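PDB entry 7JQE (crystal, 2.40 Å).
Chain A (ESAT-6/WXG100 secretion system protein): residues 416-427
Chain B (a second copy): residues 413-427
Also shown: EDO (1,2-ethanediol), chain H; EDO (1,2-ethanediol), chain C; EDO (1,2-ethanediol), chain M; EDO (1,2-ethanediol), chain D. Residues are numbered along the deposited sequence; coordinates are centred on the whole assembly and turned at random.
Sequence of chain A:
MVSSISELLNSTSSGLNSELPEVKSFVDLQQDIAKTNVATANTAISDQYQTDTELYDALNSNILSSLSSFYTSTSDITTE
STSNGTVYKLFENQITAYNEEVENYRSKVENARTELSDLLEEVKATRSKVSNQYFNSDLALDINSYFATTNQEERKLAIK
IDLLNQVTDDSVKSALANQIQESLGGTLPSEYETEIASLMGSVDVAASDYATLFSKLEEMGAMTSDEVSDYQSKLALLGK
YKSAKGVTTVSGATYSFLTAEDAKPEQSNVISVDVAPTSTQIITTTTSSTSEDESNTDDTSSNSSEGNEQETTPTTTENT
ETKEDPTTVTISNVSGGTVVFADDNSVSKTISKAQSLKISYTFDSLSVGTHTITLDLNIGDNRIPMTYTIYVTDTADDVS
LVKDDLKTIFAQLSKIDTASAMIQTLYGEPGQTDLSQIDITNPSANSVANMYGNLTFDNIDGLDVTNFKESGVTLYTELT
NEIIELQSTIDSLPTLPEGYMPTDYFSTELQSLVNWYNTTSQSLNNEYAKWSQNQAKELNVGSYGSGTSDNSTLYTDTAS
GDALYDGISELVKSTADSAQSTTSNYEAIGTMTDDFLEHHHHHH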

# COMPACT_ATOMS: atom_id res chain seq x y z
N ILE A 416 4.88 2.20 9.56
CA ILE A 416 3.45 2.46 9.76
C ILE A 416 2.79 2.84 8.45
O ILE A 416 1.69 2.37 8.13
N ASP A 417 3.45 3.69 7.66
CA ASP A 417 2.84 4.13 6.40
C ASP A 417 2.74 2.99 5.40
O ASP A 417 1.70 2.81 4.76
N THR A 418 3.81 2.20 5.27
CA THR A 418 3.81 1.10 4.31
C THR A 418 2.73 0.08 4.64
O THR A 418 1.87 -0.22 3.81
N ALA A 419 2.75 -0.45 5.86
CA ALA A 419 1.80 -1.49 6.23
C ALA A 419 0.36 -0.98 6.17
O ALA A 419 -0.54 -1.69 5.71
N SER A 420 0.12 0.24 6.65
CA SER A 420 -1.24 0.78 6.60
C SER A 420 -1.73 0.91 5.17
O SER A 420 -2.91 0.66 4.89
N ALA A 421 -0.85 1.33 4.26
CA ALA A 421 -1.25 1.48 2.86
C ALA A 421 -1.54 0.13 2.22
O ALA A 421 -2.48 0.00 1.43
N MSE A 422 -0.75 -0.89 2.55
CA MSE A 422 -1.00 -2.24 2.07
C MSE A 422 -2.38 -2.70 2.53
O MSE A 422 -3.20 -3.13 1.73
N ILE A 423 -2.62 -2.59 3.84
CA ILE A 423 -3.92 -2.98 4.38
C ILE A 423 -5.03 -2.21 3.70
O ILE A 423 -6.05 -2.78 3.28
N GLN A 424 -4.86 -0.89 3.56
CA GLN A 424 -5.88 -0.07 2.92
C GLN A 424 -6.20 -0.56 1.51
O GLN A 424 -7.37 -0.57 1.10
N THR A 425 -5.18 -0.97 0.76
CA THR A 425 -5.36 -1.31 -0.65
C THR A 425 -5.99 -2.68 -0.83
O THR A 425 -6.62 -2.93 -1.86
N LEU A 426 -5.81 -3.58 0.13
CA LEU A 426 -6.35 -4.92 0.04
C LEU A 426 -7.76 -5.03 0.62
O LEU A 426 -8.58 -5.79 0.09
N TYR A 427 -8.07 -4.29 1.68
CA TYR A 427 -9.34 -4.46 2.37
C TYR A 427 -10.29 -3.29 2.24
O TYR A 427 -11.43 -3.38 2.71
N LEU B 413 7.85 12.36 2.91
CA LEU B 413 8.22 10.96 3.05
C LEU B 413 6.99 10.09 3.24
O LEU B 413 6.96 8.95 2.78
N SER B 414 5.96 10.61 3.92
CA SER B 414 4.75 9.84 4.13
C SER B 414 4.02 9.59 2.81
O SER B 414 3.56 8.48 2.55
N LYS B 415 3.91 10.62 1.96
CA LYS B 415 3.30 10.44 0.65
C LYS B 415 4.07 9.44 -0.19
O LYS B 415 3.48 8.57 -0.85
N ILE B 416 5.41 9.53 -0.18
CA ILE B 416 6.22 8.58 -0.94
C ILE B 416 5.97 7.16 -0.45
O ILE B 416 5.85 6.23 -1.26
N ASP B 417 5.90 6.97 0.87
CA ASP B 417 5.71 5.63 1.40
C ASP B 417 4.33 5.08 1.05
O ASP B 417 4.20 3.93 0.63
N THR B 418 3.29 5.90 1.21
CA THR B 418 1.93 5.45 0.93
C THR B 418 1.78 5.06 -0.53
O THR B 418 1.38 3.93 -0.84
N ALA B 419 2.09 5.97 -1.45
CA ALA B 419 1.89 5.70 -2.86
C ALA B 419 2.75 4.53 -3.34
O ALA B 419 2.28 3.69 -4.12
N SER B 420 4.00 4.46 -2.89
CA SER B 420 4.86 3.36 -3.30
C SER B 420 4.30 2.02 -2.82
O SER B 420 4.38 1.02 -3.54
N ALA B 421 3.75 1.99 -1.61
CA ALA B 421 3.20 0.74 -1.09
C ALA B 421 1.95 0.33 -1.86
O ALA B 421 1.73 -0.86 -2.11
N MSE B 422 1.11 1.30 -2.23
CA MSE B 422 -0.06 1.02 -3.04
C MSE B 422 0.37 0.41 -4.36
O MSE B 422 -0.11 -0.65 -4.76
N ILE B 423 1.29 1.08 -5.05
CA ILE B 423 1.80 0.57 -6.32
C ILE B 423 2.37 -0.83 -6.13
O ILE B 423 2.07 -1.75 -6.91
N GLN B 424 3.18 -1.02 -5.10
CA GLN B 424 3.78 -2.33 -4.84
C GLN B 424 2.72 -3.42 -4.69
O GLN B 424 2.89 -4.54 -5.18
N THR B 425 1.61 -3.10 -4.01
CA THR B 425 0.61 -4.11 -3.68
C THR B 425 -0.27 -4.46 -4.87
O THR B 425 -0.82 -5.56 -4.93
N LEU B 426 -0.42 -3.54 -5.82
CA LEU B 426 -1.26 -3.76 -6.99
C LEU B 426 -0.50 -4.39 -8.15
O LEU B 426 -1.06 -5.20 -8.88
N TYR B 427 0.77 -4.03 -8.34
CA TYR B 427 1.51 -4.47 -9.51
C TYR B 427 2.63 -5.45 -9.22
O TYR B 427 3.25 -5.95 -10.17

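Two copies of one helix cross at -39°, their axes 8.1 Å apart at closest approach. Asp A417 (m) points toward chain B, its CB 3.7 Å from CB of Asp B417. Ser B414 (t) sets its OG 3.3 Å from OD2 of Asp A417, a weak hydrogen bond at best. The backbone O of Asp A417 accepts a hydrogen bond from a water (2.9 Å) that also bonds OG1 of Thr B418; a second water likewise bridges Thr A418 OG1 and Asp B417 O.

Thr A418 (m) points sideways, its backbone O 3.7 Å from CB of Ala B421. Ala A419 points away. Ala A421 points toward chain B, its CB 3.8 Å from CB of Ala B421. Met A422, a selenomethionine (m, t, t), starts sideways but reaches across: CG sits 3.5 Å from OG1 of Thr B425, and CE 3.3 Å from OE1 of Gln B424. Ile A423 points away.

Gln A424 (t, t) brings OE1 3.3 Å from CE of Met B422, while O2 of 1,2-ethanediol (chain H) lies 3.2 Å from its backbone O. Thr A425 (m) points in. Its OG1 donates to O of Ala A421 at 2.7 Å, so the hydroxyl is satisfied, while CG2 lies 3.7 Å from CD2 of Leu B426. Leu A426 (m, t) returns that contact on Thr B425.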

# COMPACT_ATOMS: atom_id res chain seq x y z
CB ILE A 416 3.25 3.55 10.83
CG1 ILE A 416 3.65 3.03 12.21
CG2 ILE A 416 1.82 4.05 10.83
CD1 ILE A 416 4.03 4.13 13.18
CB ASP A 417 3.65 5.30 5.81
CG ASP A 417 3.35 6.62 6.50
OD1 ASP A 417 2.17 6.90 6.79
OD2 ASP A 417 4.31 7.39 6.74
CB THR A 418 5.19 0.44 4.28
OG1 THR A 418 6.15 1.39 3.79
CG2 THR A 418 5.17 -0.78 3.36
CB ALA A 419 2.12 -2.03 7.62
CB SER A 420 -1.30 2.13 7.31
OG SER A 420 -2.63 2.58 7.41
CB ALA A 421 -0.18 2.22 2.08
CB MSE A 422 0.07 -3.20 2.56
CG MSE A 422 1.43 -2.99 1.93
SE MSE A 422 2.79 -4.15 2.71
CE MSE A 422 4.23 -3.83 1.44
CB ILE A 423 -3.94 -2.78 5.91
CG1 ILE A 423 -2.86 -3.63 6.57
CG2 ILE A 423 -5.31 -3.13 6.46
CD1 ILE A 423 -2.68 -3.37 8.07
CB GLN A 424 -5.42 1.38 2.88
CG GLN A 424 -6.33 2.31 2.12
CD GLN A 424 -5.78 3.72 2.02
OE1 GLN A 424 -4.59 3.95 2.27
NE2 GLN A 424 -6.63 4.67 1.65
CB THR A 425 -4.01 -1.26 -1.37
OG1 THR A 425 -3.40 0.02 -1.15
CG2 THR A 425 -4.19 -1.47 -2.86
CB LEU A 426 -5.43 -5.91 0.76
CG LEU A 426 -4.05 -6.13 0.13
CD1 LEU A 426 -3.17 -7.01 1.00
CD2 LEU A 426 -4.19 -6.72 -1.27
CB TYR A 427 -9.09 -4.76 3.86
CG TYR A 427 -8.43 -6.10 4.06
CD1 TYR A 427 -7.05 -6.22 4.04
CD2 TYR A 427 -9.19 -7.25 4.23
CE1 TYR A 427 -6.44 -7.45 4.21
CE2 TYR A 427 -8.59 -8.49 4.40
CZ TYR A 427 -7.21 -8.58 4.38
OH TYR A 427 -6.60 -9.80 4.55
CB LEU B 413 9.19 10.78 4.22
CG LEU B 413 10.57 11.43 4.01
CD1 LEU B 413 11.52 11.11 5.17
CD2 LEU B 413 11.18 11.01 2.67
CB SER B 414 3.84 10.57 5.12
OG SER B 414 2.63 9.86 5.32
CB LYS B 415 3.18 11.79 -0.06
CG LYS B 415 2.00 12.61 0.44
CD LYS B 415 1.91 13.98 -0.21
CE LYS B 415 2.68 15.02 0.60
NZ LYS B 415 2.43 16.41 0.12
CB ILE B 416 7.71 8.96 -0.83
CG1 ILE B 416 7.99 10.26 -1.59
CG2 ILE B 416 8.60 7.83 -1.33
CD1 ILE B 416 9.22 10.99 -1.09
CB ASP B 417 5.92 5.62 2.92
CG ASP B 417 7.39 5.64 3.31
OD1 ASP B 417 8.19 4.92 2.66
OD2 ASP B 417 7.74 6.36 4.26
CB THR B 418 0.93 6.54 1.31
OG1 THR B 418 0.99 6.76 2.73
CG2 THR B 418 -0.49 6.13 0.91
CB ALA B 419 2.19 6.95 -3.69
CB SER B 420 6.27 3.55 -2.77
OG SER B 420 7.14 2.57 -3.29
CB ALA B 421 2.89 0.87 0.40
CB MSE B 422 -0.87 2.29 -3.28
CG MSE B 422 -1.57 2.83 -2.05
SE MSE B 422 -2.45 4.54 -2.40
CE MSE B 422 -3.48 4.68 -0.75
CB ILE B 423 2.84 1.53 -6.91
CG1 ILE B 423 2.21 2.90 -7.16
CG2 ILE B 423 3.41 0.96 -8.20
CD1 ILE B 423 3.21 3.98 -7.58
CB GLN B 424 4.65 -2.26 -3.59
CG GLN B 424 5.21 -3.59 -3.14
CD GLN B 424 5.98 -3.49 -1.84
OE1 GLN B 424 5.86 -2.51 -1.11
NE2 GLN B 424 6.76 -4.52 -1.53
CB THR B 425 -0.26 -3.62 -2.53
OG1 THR B 425 0.58 -3.24 -1.42
CG2 THR B 425 -1.22 -4.70 -2.08
CB LEU B 426 -1.89 -2.44 -7.44
CG LEU B 426 -2.92 -1.83 -6.49
CD1 LEU B 426 -3.37 -0.46 -6.97
CD2 LEU B 426 -4.11 -2.76 -6.31
CB TYR B 427 2.07 -3.25 -10.26
CG TYR B 427 0.97 -2.41 -10.86
CD1 TYR B 427 0.37 -1.40 -10.13
CD2 TYR B 427 0.51 -2.66 -12.15
CE1 TYR B 427 -0.64 -0.63 -10.67
CE2 TYR B 427 -0.51 -1.90 -12.70
CZ TYR B 427 -1.08 -0.89 -11.95
OH TYR B 427 -2.10 -0.13 -12.49
C1 EDO H . -6.83 2.61 -2.26
O1 EDO H . -7.89 3.24 -2.98
C2 EDO H . -7.40 1.93 -1.02
O2 EDO H . -8.48 1.05 -1.38
C1 EDO C . 3.05 -6.92 -1.18
O1 EDO C . 3.48 -8.27 -1.05
C2 EDO C . 3.49 -6.40 -2.55
O2 EDO C . 3.03 -7.27 -3.59
C1 EDO M . -8.70 -12.05 5.09
O1 EDO M . -8.41 -12.17 3.69
C2 EDO M . -10.14 -11.56 5.28
O2 EDO M . -10.47 -11.51 6.67
C1 EDO D . -2.66 -0.92 -15.46
O1 EDO D . -3.67 -1.62 -14.71
C2 EDO D . -1.67 -1.92 -16.05
O2 EDO D . -0.71 -1.24 -16.87
O HOH W 1 -0.20 4.95 4.29
O HOH W 2 6.18 1.87 1.16